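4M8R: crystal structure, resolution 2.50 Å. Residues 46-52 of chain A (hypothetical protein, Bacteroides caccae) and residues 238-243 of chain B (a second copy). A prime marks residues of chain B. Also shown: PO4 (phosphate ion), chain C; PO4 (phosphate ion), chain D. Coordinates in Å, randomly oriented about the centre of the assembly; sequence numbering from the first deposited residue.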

# COMPACT_ATOMS: atom_id res chain seq x y z
N PHE A 46 -17.48 -9.76 -20.98
CA PHE A 46 -17.57 -10.59 -19.79
C PHE A 46 -17.68 -9.71 -18.56
O PHE A 46 -17.04 -8.66 -18.50
CB PHE A 46 -16.29 -11.40 -19.61
CG PHE A 46 -16.04 -12.44 -20.66
CD1 PHE A 46 -17.03 -13.35 -21.01
CD2 PHE A 46 -14.79 -12.57 -21.24
CE1 PHE A 46 -16.78 -14.33 -21.95
CE2 PHE A 46 -14.53 -13.55 -22.18
CZ PHE A 46 -15.53 -14.43 -22.53
N ASP A 47 -18.47 -10.15 -17.59
CA ASP A 47 -18.40 -9.63 -16.22
C ASP A 47 -18.06 -10.80 -15.30
O ASP A 47 -18.70 -11.85 -15.36
CB ASP A 47 -19.72 -8.98 -15.80
CG ASP A 47 -19.89 -7.54 -16.33
OD1 ASP A 47 -19.03 -7.04 -17.09
OD2 ASP A 47 -20.90 -6.89 -15.97
N PHE A 48 -17.06 -10.62 -14.44
CA PHE A 48 -16.59 -11.67 -13.54
C PHE A 48 -16.97 -11.37 -12.09
O PHE A 48 -16.89 -10.22 -11.65
CB PHE A 48 -15.06 -11.79 -13.62
CG PHE A 48 -14.55 -12.18 -14.98
CD1 PHE A 48 -14.44 -11.24 -15.99
CD2 PHE A 48 -14.14 -13.48 -15.23
CE1 PHE A 48 -13.95 -11.60 -17.24
CE2 PHE A 48 -13.66 -13.84 -16.47
CZ PHE A 48 -13.57 -12.90 -17.48
N ARG A 49 -17.36 -12.41 -11.36
CA ARG A 49 -17.59 -12.32 -9.91
C ARG A 49 -16.92 -13.50 -9.24
O ARG A 49 -17.16 -14.64 -9.62
CB ARG A 49 -19.08 -12.34 -9.62
CG ARG A 49 -19.42 -12.11 -8.15
CD ARG A 49 -20.76 -12.74 -7.79
NE ARG A 49 -20.70 -14.20 -7.84
CZ ARG A 49 -21.74 -15.01 -7.68
NH1 ARG A 49 -22.96 -14.52 -7.47
NH2 ARG A 49 -21.57 -16.33 -7.76
N TRP A 50 -16.08 -13.25 -8.24
CA TRP A 50 -15.37 -14.33 -7.56
C TRP A 50 -15.24 -14.15 -6.04
O TRP A 50 -15.28 -13.04 -5.53
CB TRP A 50 -13.99 -14.53 -8.17
CG TRP A 50 -13.02 -13.41 -7.95
CD1 TRP A 50 -12.28 -13.17 -6.84
CD2 TRP A 50 -12.67 -12.39 -8.89
NE1 TRP A 50 -11.49 -12.06 -7.02
CE2 TRP A 50 -11.71 -11.56 -8.27
CE3 TRP A 50 -13.06 -12.09 -10.20
CZ2 TRP A 50 -11.14 -10.45 -8.91
CZ3 TRP A 50 -12.50 -10.98 -10.84
CH2 TRP A 50 -11.54 -10.17 -10.18
N ASP A 51 -15.07 -15.28 -5.36
CA ASP A 51 -14.80 -15.32 -3.92
C ASP A 51 -13.54 -16.15 -3.70
O ASP A 51 -13.57 -17.36 -3.91
CB ASP A 51 -15.97 -15.97 -3.19
CG ASP A 51 -17.29 -15.30 -3.49
OD1 ASP A 51 -17.48 -14.15 -3.02
OD2 ASP A 51 -18.13 -15.90 -4.20
N LEU A 52 -12.44 -15.53 -3.28
CA LEU A 52 -11.17 -16.25 -3.12
C LEU A 52 -11.22 -17.29 -2.00
O LEU A 52 -10.79 -18.43 -2.19
CB LEU A 52 -10.01 -15.28 -2.89
CG LEU A 52 -9.64 -14.37 -4.07
CD1 LEU A 52 -8.40 -13.54 -3.74
CD2 LEU A 52 -9.41 -15.17 -5.34
N ASN B 238 -24.52 -6.29 -12.46
CA ASN B 238 -25.35 -7.38 -12.00
C ASN B 238 -24.54 -8.34 -11.14
O ASN B 238 -24.17 -9.44 -11.58
CB ASN B 238 -25.98 -8.13 -13.18
CG ASN B 238 -26.97 -9.18 -12.72
OD1 ASN B 238 -27.78 -8.93 -11.82
ND2 ASN B 238 -26.91 -10.37 -13.32
N PHE B 239 -24.28 -7.93 -9.90
CA PHE B 239 -23.40 -8.67 -8.99
C PHE B 239 -24.08 -9.07 -7.67
O PHE B 239 -23.77 -8.52 -6.62
CB PHE B 239 -22.16 -7.83 -8.69
CG PHE B 239 -21.19 -7.71 -9.84
CD1 PHE B 239 -20.70 -8.84 -10.48
CD2 PHE B 239 -20.74 -6.47 -10.25
CE1 PHE B 239 -19.80 -8.72 -11.52
CE2 PHE B 239 -19.83 -6.35 -11.29
CZ PHE B 239 -19.36 -7.48 -11.92
N PRO B 240 -24.99 -10.05 -7.72
CA PRO B 240 -25.54 -10.56 -6.47
C PRO B 240 -24.56 -11.46 -5.73
O PRO B 240 -23.64 -12.00 -6.34
CB PRO B 240 -26.75 -11.39 -6.93
CG PRO B 240 -26.40 -11.81 -8.32
CD PRO B 240 -25.59 -10.68 -8.90
N MSE B 241 -24.76 -11.61 -4.43
CA MSE B 241 -23.96 -12.53 -3.63
C MSE B 241 -24.42 -13.93 -3.91
O MSE B 241 -25.59 -14.15 -4.20
CB MSE B 241 -24.19 -12.25 -2.15
CG MSE B 241 -23.65 -10.89 -1.73
SE MSE B 241 -21.77 -11.09 -1.20
CE MSE B 241 -22.21 -11.57 0.65
N PRO B 242 -23.51 -14.91 -3.79
CA PRO B 242 -23.89 -16.32 -3.93
C PRO B 242 -24.53 -16.83 -2.64
O PRO B 242 -24.00 -17.73 -1.99
CB PRO B 242 -22.55 -17.00 -4.17
CG PRO B 242 -21.59 -16.19 -3.37
CD PRO B 242 -22.07 -14.77 -3.50
N GLU B 243 -25.67 -16.24 -2.28
CA GLU B 243 -26.40 -16.62 -1.09
C GLU B 243 -27.86 -16.83 -1.46
O GLU B 243 -28.30 -16.33 -2.49
CB GLU B 243 -26.28 -15.53 -0.02
CG GLU B 243 -24.84 -15.19 0.38
CD GLU B 243 -24.13 -16.32 1.12
OE1 GLU B 243 -24.81 -17.23 1.63
OE2 GLU B 243 -22.88 -16.28 1.19
P PO4 C . -25.08 -17.70 -7.79
O1 PO4 C . -25.17 -17.70 -9.31
O2 PO4 C . -23.80 -18.35 -7.35
O3 PO4 C . -25.11 -16.28 -7.29
O4 PO4 C . -26.28 -18.41 -7.22
P PO4 D . -28.85 -13.85 -12.22
O1 PO4 D . -28.62 -12.72 -13.19
O2 PO4 D . -27.54 -14.42 -11.74
O3 PO4 D . -29.62 -13.36 -11.01
O4 PO4 D . -29.63 -14.91 -12.94
O HOH W 1 -22.24 -7.19 -13.63

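Residues 46-50 of chain A form the end of a β-strand, and 51-52 continue as loop. The chain B segment runs alongside in roughly the same direction, with end-to-end vectors 36° apart. The two backbones do not pair as a sheet. Their nearest CA atoms are 6.9 Å apart, at Arg49 CA and Phe239′ CA, and no backbone-to-backbone hydrogen bond joins them. Side chains and one water fill the space between. Together the stretches bury 336 Å².

Phe46 does not reach chain B. Asp47 points toward it and makes two kinds of contact. Its CB lies 4.2 Å from CZ of Phe239′, a nonpolar contact with the tip of the ring. Its carboxylate is linked to the chain B backbone through water 1. The water donates to Asp47 OD2 at 2.7 Å and accepts from Asn238′ N, also at 2.7 Å. It thus joins an acceptor to a donor across a gap too wide for a direct bond.

Phe48 has its side chain directed away, as expected from strand alternation. Its backbone still takes part: Phe48 O is 3.3 Å from Phe239′ CE1. This is a close approach of a carbonyl oxygen to an aromatic carbon.

Arg49 is the centre of the contact and has the largest covered area, 92 Å². Its CB packs 4.0 Å from Phe239′ CD1. The Phe239′ ring therefore meets three successive chain A residues, although its own CA-to-CB bond points sideways. Beyond this, the Arg49 side chain extends with chi1 and chi2 both t, then turns at chi3 (p). NH1 donates to the backbone oxygen Pro240′ O at 2.8 Å, with an angle of 148°. This is the only direct hydrogen bond between the stretches. Proline has no amide hydrogen to donate, but its carbonyl remains a good acceptor.

The same guanidinium binds the chain C phosphate, probably from the crystallisation liquor. NH1 donates to its O3 at 2.8 Å and NH2 to its O2 at 3.0 Å, both nearly linear. Two donors meeting two oxygens suit the opposite charges of the groups. NH1 serves both Pro240′ O and the phosphate near the guanidinium plane, leaving one face to be covered by Pro242′ CD.

Trp50 is out of reach. Asp51 points toward chain B again, and its OD2 lies 3.6 Å from Pro242′ CG. This is van der Waals contact, since the ring carbon offers no conventional donor. Leu52 lies beyond the contact.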